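Local atomic coordinates of lectin (Cicer arietinum, PDB entry 3S18), a protein that agglutinates red blood cells and, as a chickpea seed albumin with a hemopexin-type beta-propeller fold, probably acts by binding complex sugars. Residues G4-A9 and L20-K25; Y26-Y31 and K39-P44; G172-F177 and L187-Y192; G50-A55 and H91-K96; F68-N73 and C83-Y88. One frame throughout, in Å; residues are numbered along the deposited sequence.

Interaction 1: residues G4-A9 and L20-K25; sequences GYINAA and LFINDK. With CA (calcium ion), chain D.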
# COMPACT_ATOMS: atom_id res chain seq x y z
N GLY A 4 20.49 -4.04 6.33
CA GLY A 4 19.51 -3.34 7.23
C GLY A 4 20.11 -2.19 8.02
O GLY A 4 20.41 -2.31 9.21
N TYR A 5 20.29 -1.06 7.35
CA TYR A 5 20.75 0.17 7.97
C TYR A 5 19.59 1.17 8.10
O TYR A 5 18.44 0.85 7.78
CB TYR A 5 21.91 0.75 7.17
CG TYR A 5 23.18 -0.07 7.30
CD1 TYR A 5 24.04 0.10 8.40
CD2 TYR A 5 23.53 -1.03 6.34
CE1 TYR A 5 25.21 -0.65 8.53
CE2 TYR A 5 24.70 -1.79 6.45
CZ TYR A 5 25.53 -1.59 7.55
OH TYR A 5 26.69 -2.34 7.67
N ILE A 6 19.89 2.38 8.59
CA ILE A 6 18.88 3.44 8.74
C ILE A 6 18.23 3.76 7.39
O ILE A 6 18.91 4.15 6.45
CB ILE A 6 19.50 4.72 9.37
CG1 ILE A 6 20.14 4.39 10.72
CG2 ILE A 6 18.44 5.82 9.54
CD1 ILE A 6 21.16 5.39 11.17
N ASN A 7 16.91 3.57 7.30
CA ASN A 7 16.15 3.77 6.04
C ASN A 7 15.38 5.09 5.99
O ASN A 7 15.08 5.59 4.90
CB ASN A 7 15.18 2.60 5.84
CG ASN A 7 14.78 2.37 4.36
OD1 ASN A 7 15.13 3.13 3.45
ND2 ASN A 7 14.00 1.31 4.14
N ALA A 8 15.06 5.64 7.16
CA ALA A 8 14.35 6.91 7.28
C ALA A 8 14.58 7.50 8.68
O ALA A 8 14.97 6.79 9.60
CB ALA A 8 12.83 6.72 7.03
N ALA A 9 14.30 8.80 8.83
CA ALA A 9 14.41 9.51 10.11
C ALA A 9 13.66 10.85 10.03
O ALA A 9 13.43 11.38 8.93
CB ALA A 9 15.89 9.77 10.46
N LEU A 20 14.43 7.13 14.31
CA LEU A 20 15.17 6.45 13.24
C LEU A 20 14.45 5.16 12.88
O LEU A 20 14.09 4.39 13.75
CB LEU A 20 16.60 6.14 13.70
CG LEU A 20 17.76 7.13 13.50
CD1 LEU A 20 17.42 8.56 13.86
CD2 LEU A 20 19.02 6.67 14.27
N PHE A 21 14.27 4.92 11.58
CA PHE A 21 13.56 3.74 11.12
C PHE A 21 14.48 2.76 10.42
O PHE A 21 15.24 3.14 9.52
CB PHE A 21 12.36 4.15 10.24
CG PHE A 21 11.39 5.06 10.95
CD1 PHE A 21 10.29 4.53 11.62
CD2 PHE A 21 11.62 6.44 11.01
CE1 PHE A 21 9.43 5.35 12.33
CE2 PHE A 21 10.76 7.27 11.71
CZ PHE A 21 9.65 6.73 12.37
N ILE A 22 14.41 1.50 10.86
CA ILE A 22 15.30 0.45 10.39
C ILE A 22 14.46 -0.79 10.16
O ILE A 22 13.80 -1.29 11.08
CB ILE A 22 16.39 0.13 11.46
CG1 ILE A 22 17.16 1.39 11.84
CG2 ILE A 22 17.32 -1.01 10.99
CD1 ILE A 22 17.28 1.58 13.34
N ASN A 23 14.48 -1.31 8.92
CA ASN A 23 13.56 -2.38 8.54
C ASN A 23 12.11 -2.03 8.94
O ASN A 23 11.58 -1.00 8.53
CB ASN A 23 14.01 -3.72 9.15
CG ASN A 23 15.42 -4.12 8.70
OD1 ASN A 23 15.90 -3.69 7.65
ND2 ASN A 23 16.06 -4.98 9.48
N ASP A 24 11.49 -2.88 9.77
CA ASP A 24 10.13 -2.66 10.23
C ASP A 24 10.09 -2.16 11.68
O ASP A 24 9.05 -2.17 12.34
CB ASP A 24 9.29 -3.92 10.03
CG ASP A 24 9.87 -5.15 10.72
OD1 ASP A 24 10.99 -5.07 11.30
OD2 ASP A 24 9.20 -6.19 10.68
N LYS A 25 11.24 -1.68 12.15
CA LYS A 25 11.36 -1.21 13.53
C LYS A 25 11.76 0.26 13.59
O LYS A 25 12.05 0.89 12.57
CB LYS A 25 12.36 -2.09 14.28
CG LYS A 25 11.90 -3.52 14.39
CD LYS A 25 12.90 -4.38 15.09
CE LYS A 25 12.64 -5.84 14.80
NZ LYS A 25 13.36 -6.66 15.82
CA CA D . 15.23 5.40 2.66
O HOH W 1 16.20 -0.49 6.76
O HOH W 2 12.46 0.72 6.54
O HOH W 3 16.45 4.31 1.13
O HOH W 4 13.91 4.58 0.86
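With CG beside its own backbone N (chi1 -58°), Phe21 sets the CD2 edge of its ring against the carbonyl of Ala8. Asn7 instead turns CG beside its carbonyl carbon (chi1 -156°), which carries OD1 to the calcium ion already bound by its backbone O. The two residues belong to the hairpin of strands 6-11 and 17-22, part of a blade of the hemopexin-type beta-propeller. A classic beta bulge is the evident irregularity: both Asn7 N and Ala8 N face Phe21 O, the first in a nearly straight bond of 2.8 Å, the second only weakly, at 3.4 Å. Regular pairing resumes where Phe21 N donates to Ala8 O at 2.8 Å.

The bulge residue Asn7 supplies the calcium with both its backbone O, at 2.2 Å, and its side-chain OD1, at 2.4 Å; two waters and the backbone O atoms of Asp65, Asp121 and Asp174 complete the shell. On the apolar face, Leu20 spreads its two methyl branches, CD1 against Ala9 CB and CD2 4.0 Å from Ile6 CD1, and Phe177 covers Leu20 and Ala9.

Beyond the bulge the strands part and two waters bridge them. One molecule donates to Tyr5 O and accepts from Asn23 N. The second accepts from Asn7 ND2 at 2.9 Å and donates to Asn23 O at 2.8 Å, tying the metal-bound amide to the turn.

Interaction 2: residues Y26-Y31 and K39-P44; sequences YVLLDY and KVLYGP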
# COMPACT_ATOMS: atom_id res chain seq x y z
N TYR A 26 11.76 0.83 14.79
CA TYR A 26 12.25 2.19 14.93
C TYR A 26 12.92 2.34 16.29
O TYR A 26 12.75 1.52 17.15
CB TYR A 26 11.11 3.20 14.73
CG TYR A 26 10.16 3.30 15.90
CD1 TYR A 26 9.11 2.38 16.06
CD2 TYR A 26 10.30 4.31 16.84
CE1 TYR A 26 8.24 2.47 17.15
CE2 TYR A 26 9.45 4.41 17.92
CZ TYR A 26 8.42 3.49 18.06
OH TYR A 26 7.58 3.60 19.13
N VAL A 27 13.73 3.38 16.44
CA VAL A 27 14.30 3.75 17.74
C VAL A 27 14.10 5.24 17.94
O VAL A 27 14.14 6.02 16.99
CB VAL A 27 15.83 3.40 17.88
CG1 VAL A 27 16.08 1.91 17.75
CG2 VAL A 27 16.68 4.16 16.90
N LEU A 28 13.85 5.63 19.17
CA LEU A 28 13.85 7.04 19.52
C LEU A 28 15.16 7.36 20.22
O LEU A 28 15.51 6.74 21.23
CB LEU A 28 12.66 7.39 20.41
CG LEU A 28 12.68 8.74 21.15
CD1 LEU A 28 12.74 9.93 20.18
CD2 LEU A 28 11.49 8.86 22.10
N LEU A 29 15.88 8.33 19.67
CA LEU A 29 17.23 8.63 20.11
C LEU A 29 17.34 10.04 20.68
O LEU A 29 16.72 10.97 20.17
CB LEU A 29 18.18 8.51 18.91
CG LEU A 29 19.60 8.01 19.12
CD1 LEU A 29 19.59 6.53 19.47
CD2 LEU A 29 20.43 8.25 17.89
N ASP A 30 18.10 10.19 21.76
CA ASP A 30 18.68 11.48 22.07
C ASP A 30 20.03 11.48 21.37
O ASP A 30 20.96 10.82 21.82
CB ASP A 30 18.86 11.70 23.57
CG ASP A 30 19.48 13.04 23.89
OD1 ASP A 30 20.25 13.59 23.06
OD2 ASP A 30 19.21 13.57 24.98
N TYR A 31 20.13 12.19 20.26
CA TYR A 31 21.31 12.10 19.42
C TYR A 31 22.39 13.09 19.83
O TYR A 31 23.44 13.14 19.20
CB TYR A 31 20.94 12.26 17.94
CG TYR A 31 20.34 13.60 17.56
CD1 TYR A 31 18.97 13.83 17.66
CD2 TYR A 31 21.15 14.62 17.07
CE1 TYR A 31 18.42 15.05 17.30
CE2 TYR A 31 20.61 15.85 16.70
CZ TYR A 31 19.25 16.06 16.82
OH TYR A 31 18.73 17.28 16.46
N LYS A 39 22.06 8.60 23.21
CA LYS A 39 21.44 7.60 24.06
C LYS A 39 20.09 7.16 23.49
O LYS A 39 19.29 8.00 23.07
CB LYS A 39 21.25 8.19 25.47
CG LYS A 39 20.76 7.22 26.51
CD LYS A 39 20.14 7.94 27.71
CE LYS A 39 19.80 6.95 28.83
NZ LYS A 39 18.78 5.93 28.39
N VAL A 40 19.85 5.86 23.46
CA VAL A 40 18.56 5.31 23.05
C VAL A 40 17.51 5.57 24.13
O VAL A 40 17.71 5.20 25.29
CB VAL A 40 18.63 3.79 22.77
CG1 VAL A 40 17.24 3.23 22.42
CG2 VAL A 40 19.61 3.49 21.65
N LEU A 41 16.40 6.19 23.75
CA LEU A 41 15.32 6.47 24.69
C LEU A 41 14.22 5.42 24.67
O LEU A 41 13.60 5.14 25.69
CB LEU A 41 14.74 7.87 24.45
CG LEU A 41 15.69 9.05 24.69
CD1 LEU A 41 15.00 10.36 24.40
CD2 LEU A 41 16.20 9.04 26.14
N TYR A 42 13.98 4.83 23.49
CA TYR A 42 12.94 3.84 23.29
C TYR A 42 13.34 2.95 22.11
O TYR A 42 14.02 3.40 21.19
CB TYR A 42 11.59 4.52 23.00
CG TYR A 42 10.43 3.55 23.04
CD1 TYR A 42 9.86 3.15 24.26
CD2 TYR A 42 9.91 3.00 21.86
CE1 TYR A 42 8.82 2.24 24.31
CE2 TYR A 42 8.85 2.07 21.91
CZ TYR A 42 8.32 1.71 23.14
OH TYR A 42 7.28 0.81 23.23
N GLY A 43 12.90 1.70 22.14
CA GLY A 43 13.17 0.76 21.05
C GLY A 43 14.53 0.10 21.17
O GLY A 43 15.21 0.27 22.17
N PRO A 44 14.94 -0.67 20.14
CA PRO A 44 14.25 -0.91 18.87
C PRO A 44 12.95 -1.70 19.07
O PRO A 44 12.92 -2.68 19.81
CB PRO A 44 15.25 -1.74 18.08
CG PRO A 44 16.06 -2.43 19.10
CD PRO A 44 16.19 -1.46 20.23
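Tyr26 brings its hydroxyl obliquely against the Tyr42 ring, OH lying 3.4 Å from Tyr42 CE2. Its first torsion puts CG between the backbone N and the carbonyl carbon (chi1 75°), and although its CB points away from 39-44, the long ring still reaches Tyr42. Leu28 lies on the same face of the sheet as Tyr42, CB 4.0 Å from Tyr42 CB and CG against Leu41 CB. On the other face of the sheet Leu29 CD1 meets Val40 CG2 at 3.7 Å.

The backbones form an antiparallel hairpin with a classic beta bulge. Leu28 O takes a good bond from Leu41 N at 2.7 Å and a weak one from Tyr42 N at 3.3 Å, so two residues face one. Asp30 and Lys39 close the other end with a reciprocal backbone pair, while Asp30 OD1 turns to Ala32 N. The chain turns corners at Tyr42 and Pro44, with Gly43 at positive phi and a cis peptide before Pro44, and Pro44 CA comes 3.3 Å from Tyr26 O in a CA-H...O contact.

Strand 25-30 thus lies between strand 17-22 and strands 39-41 and 43-46, with Tyr26 meeting Tyr51 just beyond helix 47-50 and Leu29 touching Trp217 just after helix 213-216.

Interaction 3: residues G172-F177 and L187-Y192; sequences GMDSAF and LFKGEY. With CA (calcium ion), chain D.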
# COMPACT_ATOMS: atom_id res chain seq x y z
N GLY A 172 23.47 9.19 -4.23
CA GLY A 172 22.22 8.98 -3.48
C GLY A 172 22.42 8.80 -1.98
O GLY A 172 23.55 8.57 -1.51
N MET A 173 21.33 8.91 -1.22
CA MET A 173 21.41 8.68 0.22
C MET A 173 20.20 7.96 0.77
O MET A 173 19.10 8.12 0.27
CB MET A 173 21.69 9.95 1.00
CG MET A 173 20.79 11.08 0.73
SD MET A 173 21.79 12.56 0.56
CE MET A 173 22.92 12.05 -0.72
N ASP A 174 20.44 7.16 1.81
CA ASP A 174 19.45 6.21 2.32
C ASP A 174 18.46 6.83 3.30
O ASP A 174 17.31 6.41 3.39
CB ASP A 174 20.14 4.99 2.95
CG ASP A 174 20.68 4.02 1.92
OD1 ASP A 174 20.26 4.14 0.75
OD2 ASP A 174 21.53 3.12 2.27
N SER A 175 18.90 7.82 4.06
CA SER A 175 18.02 8.50 5.02
C SER A 175 18.65 9.79 5.46
O SER A 175 19.83 9.99 5.23
CB SER A 175 17.75 7.63 6.22
OG SER A 175 18.98 7.22 6.77
N ALA A 176 17.85 10.64 6.09
CA ALA A 176 18.29 11.96 6.56
C ALA A 176 17.31 12.53 7.57
O ALA A 176 16.13 12.15 7.59
CB ALA A 176 18.44 12.94 5.37
N PHE A 177 17.81 13.45 8.38
CA PHE A 177 16.96 14.36 9.16
C PHE A 177 17.68 15.68 9.47
O PHE A 177 18.91 15.72 9.50
CB PHE A 177 16.42 13.69 10.43
CG PHE A 177 17.48 13.38 11.48
CD1 PHE A 177 18.20 12.19 11.42
CD2 PHE A 177 17.70 14.24 12.53
CE1 PHE A 177 19.15 11.87 12.40
CE2 PHE A 177 18.66 13.94 13.51
CZ PHE A 177 19.38 12.75 13.44
N LEU A 187 23.09 12.96 7.07
CA LEU A 187 22.79 12.10 5.95
C LEU A 187 23.35 10.72 6.28
O LEU A 187 24.44 10.62 6.86
CB LEU A 187 23.45 12.64 4.68
CG LEU A 187 23.37 14.13 4.38
CD1 LEU A 187 24.12 14.43 3.07
CD2 LEU A 187 21.92 14.62 4.29
N PHE A 188 22.63 9.68 5.88
CA PHE A 188 23.11 8.32 6.10
C PHE A 188 23.11 7.48 4.84
O PHE A 188 22.25 7.63 3.98
CB PHE A 188 22.25 7.62 7.16
CG PHE A 188 22.22 8.32 8.47
CD1 PHE A 188 23.15 8.02 9.45
CD2 PHE A 188 21.24 9.27 8.73
CE1 PHE A 188 23.13 8.69 10.69
CE2 PHE A 188 21.20 9.93 9.96
CZ PHE A 188 22.15 9.64 10.94
N LYS A 189 24.09 6.58 4.76
CA LYS A 189 24.19 5.64 3.65
C LYS A 189 25.10 4.48 4.06
O LYS A 189 26.29 4.68 4.30
CB LYS A 189 24.75 6.31 2.40
CG LYS A 189 24.67 5.44 1.17
CD LYS A 189 25.45 6.05 0.02
CE LYS A 189 24.98 5.50 -1.31
NZ LYS A 189 25.25 6.47 -2.40
N GLY A 190 24.54 3.28 4.14
CA GLY A 190 25.27 2.12 4.65
C GLY A 190 25.76 2.37 6.06
O GLY A 190 25.01 2.86 6.92
N GLU A 191 27.04 2.09 6.30
CA GLU A 191 27.64 2.28 7.62
C GLU A 191 28.19 3.69 7.82
O GLU A 191 28.79 3.99 8.87
CB GLU A 191 28.71 1.20 7.89
CG GLU A 191 29.84 1.15 6.86
CD GLU A 191 30.33 -0.26 6.57
OE1 GLU A 191 29.58 -1.01 5.90
OE2 GLU A 191 31.46 -0.61 6.99
N TYR A 192 27.98 4.56 6.83
CA TYR A 192 28.52 5.93 6.85
C TYR A 192 27.45 6.98 7.12
O TYR A 192 26.28 6.80 6.80
CB TYR A 192 29.24 6.27 5.52
CG TYR A 192 30.36 5.32 5.19
CD1 TYR A 192 31.63 5.49 5.75
CD2 TYR A 192 30.16 4.23 4.34
CE1 TYR A 192 32.69 4.61 5.47
CE2 TYR A 192 31.19 3.33 4.04
CZ TYR A 192 32.46 3.53 4.62
OH TYR A 192 33.50 2.65 4.35
CA CA D . 15.23 5.40 2.66
O HOH W 3 16.45 4.31 1.13
O HOH W 4 13.91 4.58 0.86
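Phe177 and Phe188 meet unevenly: the CE1 atom of Phe177 arrives at the edge of the Phe188 ring, near its plane, and lies 3.7 Å from CE2. Opposite first torsions bring the rings together, for Phe177 holds CG between its backbone N and carbonyl carbon (chi1 68°), whereas Phe188 keeps CG beside the N (chi1 -58°). Next to them on the same face, Ser175 directs OG at the root of the other side chain, 3.3 Å from Phe188 CB; the hydroxyl has a weak hydrogen bond to Ile6 O. Trp217 meets the Phe188 ring edge-to-face.

The other face is aliphatic. Leu187 divides its methyls, CD1 going to Met173 SD at 3.9 Å and CD2 to Ala176 CB at 4.0 Å. Met173 is bent at chi2 and chi3 and crosses Leu187 obliquely. Lys189 does the reverse: fully extended, it runs back along 172-177 until NZ donates to Gly172 O at 2.8 Å. That donor stands above the carbonyl plane by 41°, and NZ also donates to Ile168 O, its main polar partner.

Backbone evidence shows a classic beta bulge, with Asp174 N bonded to Phe188 O at 2.9 Å and Ser175 N weakly to the same oxygen, while Phe188 N donates to Ser175 O. The bulge lies directly beside Asp174 O, which binds the calcium ion at 2.4 Å. Strand 175-178 is the first of its four-stranded blade, and carbonyls at the start of the inner strands, turned to an ion in the central channel, are a hallmark of hemopexin-type propellers.

Interaction 4: residues G50-A55 and H91-K96; sequences GYKSLA and HSDKDK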
# COMPACT_ATOMS: atom_id res chain seq x y z
N GLY A 50 4.81 0.36 18.49
CA GLY A 50 4.98 1.72 19.03
C GLY A 50 4.00 2.74 18.51
O GLY A 50 3.72 3.73 19.18
N TYR A 51 3.48 2.51 17.31
CA TYR A 51 2.48 3.38 16.71
C TYR A 51 1.18 2.64 16.49
O TYR A 51 0.97 2.04 15.44
CB TYR A 51 2.97 3.97 15.39
CG TYR A 51 4.09 4.95 15.55
CD1 TYR A 51 3.84 6.31 15.72
CD2 TYR A 51 5.42 4.52 15.52
CE1 TYR A 51 4.88 7.22 15.87
CE2 TYR A 51 6.47 5.42 15.66
CZ TYR A 51 6.20 6.76 15.84
OH TYR A 51 7.25 7.63 15.97
N LYS A 52 0.31 2.72 17.49
CA LYS A 52 -1.02 2.11 17.46
C LYS A 52 -1.80 2.42 16.19
O LYS A 52 -2.46 1.55 15.63
CB LYS A 52 -1.81 2.62 18.68
CG LYS A 52 -2.71 1.60 19.33
CD LYS A 52 -2.91 1.92 20.83
CE LYS A 52 -1.71 1.41 21.65
NZ LYS A 52 -1.82 1.71 23.11
N SER A 53 -1.72 3.66 15.72
CA SER A 53 -2.49 4.09 14.54
C SER A 53 -2.00 3.45 13.24
O SER A 53 -2.76 3.39 12.27
CB SER A 53 -2.48 5.62 14.42
OG SER A 53 -1.16 6.13 14.41
N LEU A 54 -0.76 2.95 13.23
CA LEU A 54 -0.17 2.29 12.05
C LEU A 54 -0.24 0.75 12.03
O LEU A 54 0.23 0.12 11.07
CB LEU A 54 1.27 2.76 11.84
CG LEU A 54 1.46 4.28 11.73
CD1 LEU A 54 2.94 4.64 11.68
CD2 LEU A 54 0.74 4.83 10.50
N ALA A 55 -0.86 0.16 13.05
CA ALA A 55 -0.79 -1.29 13.28
C ALA A 55 -1.31 -2.11 12.10
O ALA A 55 -0.67 -3.08 11.69
CB ALA A 55 -1.52 -1.69 14.58
N HIS A 91 6.21 10.64 23.03
CA HIS A 91 6.19 10.20 24.44
C HIS A 91 4.78 9.86 24.95
O HIS A 91 4.47 10.04 26.13
CB HIS A 91 6.85 11.23 25.37
CG HIS A 91 8.33 11.32 25.22
ND1 HIS A 91 8.94 12.00 24.18
CD2 HIS A 91 9.34 10.81 25.97
CE1 HIS A 91 10.25 11.92 24.31
NE2 HIS A 91 10.52 11.20 25.39
N SER A 92 3.93 9.38 24.04
CA SER A 92 2.58 8.98 24.40
C SER A 92 2.06 8.02 23.37
O SER A 92 2.73 7.74 22.38
CB SER A 92 1.64 10.18 24.54
OG SER A 92 1.11 10.54 23.29
N ASP A 93 0.85 7.53 23.59
CA ASP A 93 0.22 6.54 22.71
C ASP A 93 -0.89 7.16 21.85
O ASP A 93 -1.80 6.46 21.40
CB ASP A 93 -0.34 5.40 23.57
CG ASP A 93 -1.46 5.86 24.51
OD1 ASP A 93 -2.28 5.01 24.94
OD2 ASP A 93 -1.53 7.08 24.84
N LYS A 94 -0.82 8.47 21.64
CA LYS A 94 -1.92 9.20 21.00
C LYS A 94 -1.66 9.51 19.51
O LYS A 94 -2.23 10.46 18.99
CB LYS A 94 -2.21 10.50 21.77
CG LYS A 94 -2.24 10.33 23.29
CD LYS A 94 -3.64 10.28 23.85
CE LYS A 94 -4.20 11.69 24.10
NZ LYS A 94 -5.15 11.71 25.26
N ASP A 95 -0.81 8.71 18.86
CA ASP A 95 -0.53 8.89 17.43
C ASP A 95 -1.76 8.63 16.59
O ASP A 95 -2.60 7.81 16.95
CB ASP A 95 0.61 7.98 16.96
CG ASP A 95 0.34 6.52 17.25
OD1 ASP A 95 0.17 5.74 16.29
OD2 ASP A 95 0.27 6.17 18.43
N LYS A 96 -1.87 9.35 15.49
CA LYS A 96 -2.98 9.19 14.56
C LYS A 96 -2.61 9.59 13.14
O LYS A 96 -1.69 10.37 12.92
CB LYS A 96 -4.22 9.97 15.03
CG LYS A 96 -3.98 11.43 15.40
CD LYS A 96 -5.31 12.09 15.76
CE LYS A 96 -5.12 13.35 16.58
NZ LYS A 96 -4.59 14.50 15.78
O HOH W 5 0.84 4.19 19.91
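Gly50, at the end of helix 47-50, reaches Asp95 through water: the molecule donates to Gly50 O at 3.0 Å and to Asp95 OD2, and accepts from Lys52 N at 2.9 Å, so one water joins two backbone groups to the carboxylate. Tyr51, the first residue to leave helical geometry, sets the root of its side chain against the same group, CB lying 3.4 Å from Asp95 OD1. That oxygen is at the edge of the ring, near its plane, and the ring and carboxylate planes stand 90° apart. Lys52, bent at chi3, lies side by side with Asp93, the two side chains pointing the same way, but NZ and Asp93 OD1 are 3.8 Å apart, a long salt bridge.

Ser53, within the 3-10 segment 52-54, makes the most direct contact. Its N donates to Asp95 OD1 at 2.9 Å, meeting the oxygen on its syn side and 30° out of the carboxylate plane. Its OG also donates to Asp95 OD1, yet the modelled 2.3 Å is very short, so that exact length is doubtful.

Asp95, with CG between its backbone N and carbonyl carbon (chi1 56°), thus points into the 3-10 segment and links the loop after helix 47-50 to the loop leading into strand 96-103, the outermost strand of the next blade. Ser53 N at OD1 and the water at OD2 would be expected to stabilise the ionised form of this buried carboxylate.

Interaction 5: residues F68-N73 and C83-Y88; sequences FDTEYN and CARIDY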
# COMPACT_ATOMS: atom_id res chain seq x y z
N PHE A 68 9.90 12.94 6.89
CA PHE A 68 10.36 14.25 7.31
C PHE A 68 9.33 14.91 8.19
O PHE A 68 8.12 14.77 7.97
CB PHE A 68 10.73 15.16 6.10
CG PHE A 68 9.58 15.49 5.17
CD1 PHE A 68 9.35 14.73 4.03
CD2 PHE A 68 8.77 16.59 5.41
CE1 PHE A 68 8.32 15.05 3.14
CE2 PHE A 68 7.71 16.91 4.53
CZ PHE A 68 7.49 16.14 3.39
N ASP A 69 9.81 15.63 9.20
CA ASP A 69 8.93 16.39 10.07
C ASP A 69 8.47 17.65 9.35
O ASP A 69 9.18 18.19 8.50
CB ASP A 69 9.64 16.76 11.36
CG ASP A 69 11.00 17.33 11.11
OD1 ASP A 69 11.89 16.59 10.62
OD2 ASP A 69 11.18 18.53 11.39
N THR A 70 7.26 18.07 9.66
CA THR A 70 6.71 19.27 9.08
C THR A 70 6.69 20.35 10.16
O THR A 70 7.62 21.14 10.27
CB THR A 70 5.31 19.00 8.50
OG1 THR A 70 4.48 18.37 9.49
CG2 THR A 70 5.41 18.08 7.28
N GLU A 71 5.64 20.33 10.98
CA GLU A 71 5.43 21.31 12.03
C GLU A 71 4.74 20.65 13.17
O GLU A 71 4.05 19.62 12.98
CB GLU A 71 4.54 22.45 11.55
CG GLU A 71 5.03 23.78 12.03
CD GLU A 71 6.26 24.21 11.26
OE1 GLU A 71 6.18 24.13 10.01
OE2 GLU A 71 7.28 24.61 11.90
N TYR A 72 4.91 21.24 14.34
CA TYR A 72 4.35 20.75 15.59
C TYR A 72 4.71 19.28 15.78
O TYR A 72 5.90 18.93 15.74
CB TYR A 72 2.85 21.07 15.67
CG TYR A 72 2.64 22.53 15.35
CD1 TYR A 72 3.19 23.52 16.15
CD2 TYR A 72 1.98 22.92 14.19
CE1 TYR A 72 3.03 24.89 15.84
CE2 TYR A 72 1.82 24.27 13.85
CZ TYR A 72 2.34 25.25 14.68
OH TYR A 72 2.17 26.59 14.37
N ASN A 73 3.73 18.42 15.97
CA ASN A 73 4.02 17.01 16.20
C ASN A 73 3.63 16.17 14.99
O ASN A 73 3.18 15.03 15.14
CB ASN A 73 3.32 16.51 17.48
CG ASN A 73 3.80 17.23 18.75
OD1 ASN A 73 4.96 17.63 18.84
ND2 ASN A 73 2.91 17.38 19.72
N CYS A 83 2.15 7.24 0.98
CA CYS A 83 2.55 8.09 2.12
C CYS A 83 1.37 8.49 2.97
O CYS A 83 0.22 8.29 2.58
CB CYS A 83 3.29 9.35 1.64
SG CYS A 83 2.30 10.38 0.56
N ALA A 84 1.66 9.05 4.13
CA ALA A 84 0.60 9.55 5.00
C ALA A 84 1.17 10.68 5.82
O ALA A 84 2.36 10.75 6.02
CB ALA A 84 0.07 8.43 5.93
N ARG A 85 0.32 11.59 6.28
CA ARG A 85 0.81 12.54 7.25
C ARG A 85 0.24 12.14 8.58
O ARG A 85 -0.95 11.86 8.67
CB ARG A 85 0.53 13.99 6.88
CG ARG A 85 -0.89 14.50 6.97
CD ARG A 85 -0.88 15.98 7.40
NE ARG A 85 0.51 16.39 7.46
CZ ARG A 85 1.37 15.93 8.36
NH1 ARG A 85 0.95 15.09 9.30
NH2 ARG A 85 2.64 16.32 8.35
N ILE A 86 1.11 12.05 9.57
CA ILE A 86 0.70 11.56 10.90
C ILE A 86 1.02 12.57 11.98
O ILE A 86 1.81 13.48 11.79
CB ILE A 86 1.38 10.21 11.26
CG1 ILE A 86 2.89 10.40 11.48
CG2 ILE A 86 1.08 9.16 10.18
CD1 ILE A 86 3.65 9.14 11.90
N ASP A 87 0.34 12.43 13.10
CA ASP A 87 0.74 13.07 14.34
C ASP A 87 1.46 12.00 15.14
O ASP A 87 0.86 11.02 15.53
CB ASP A 87 -0.50 13.57 15.08
CG ASP A 87 -0.17 14.34 16.36
OD1 ASP A 87 0.79 13.99 17.09
OD2 ASP A 87 -0.91 15.29 16.67
N TYR A 88 2.76 12.17 15.37
CA TYR A 88 3.51 11.11 16.05
C TYR A 88 3.47 11.20 17.57
O TYR A 88 4.10 10.38 18.25
CB TYR A 88 4.96 11.03 15.53
CG TYR A 88 5.72 12.32 15.65
CD1 TYR A 88 5.81 13.19 14.57
CD2 TYR A 88 6.36 12.66 16.83
CE1 TYR A 88 6.51 14.39 14.68
CE2 TYR A 88 7.05 13.87 16.96
CZ TYR A 88 7.12 14.72 15.87
OH TYR A 88 7.80 15.89 15.96
O HOH W 6 7.21 17.69 13.56
O HOH W 7 0.78 15.49 19.40
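Asn73 and Asp87 mark the closest backbone approach, with CA atoms 5.5 Å apart, whereas Thr70 and Arg85 are separated by 9.1 Å; the directions 70-73 and 85-88 differ by 38°. In the antiparallel meander of the propeller blade, strands 66-69 and 82-87 flank strand 74-79, and the loop 70-73 crosses to 83-88.

At the close end, Tyr88 N donates to Asn73 O at 2.9 Å. The same oxygen lies 3.2 Å above one face of the Tyr88 ring, offset toward its rim, and receives a CA-H...O contact from Asp87. Holding CG between backbone N and carbonyl carbon (chi1 57°), Tyr88 folds its ring back so that one face lies against Asn73 O.

At the wide end Arg85 bends until NH2 lies near Thr70 OG1 without bonding to it, while NH1 donates to Ile86 O at 3.1 Å and the guanidinium makes a cation-pi contact with Phe76.

Two waters bridge the segments at the Asn73 end. One links Asn73 ND2 with Asp87 OD1, which also accepts from Ala89 N. The other donates to Tyr72 O at 2.8 Å and accepts from Tyr88 OH at 3.1 Å; that hydroxyl is also hydrogen-bonded to Ser13 N.

Overall arrangement
Interactions 1 and 3, with centres about 10 Å apart, share one calcium ion and its two waters, and both build a bulge beside the metal; a weak hydrogen bond between Ser175 OG and Ile6 O joins them. Interaction 2 continues the sheet of interaction 1 outward, Leu20 O lying 2.9 Å from Val27 N, and touches interaction 3 where Tyr31 meets Phe177. Interactions 4 and 5 lie across the chain's centre from interaction 3: their centres are about 12 Å apart, and Lys96 O lies 2.9 Å from Asp87 N. Tyr51 bridges interactions 2 and 5 by packing on both Tyr26 and Tyr88. Interaction 4, about 26 Å between centres from interaction 3, is the peripheral contact.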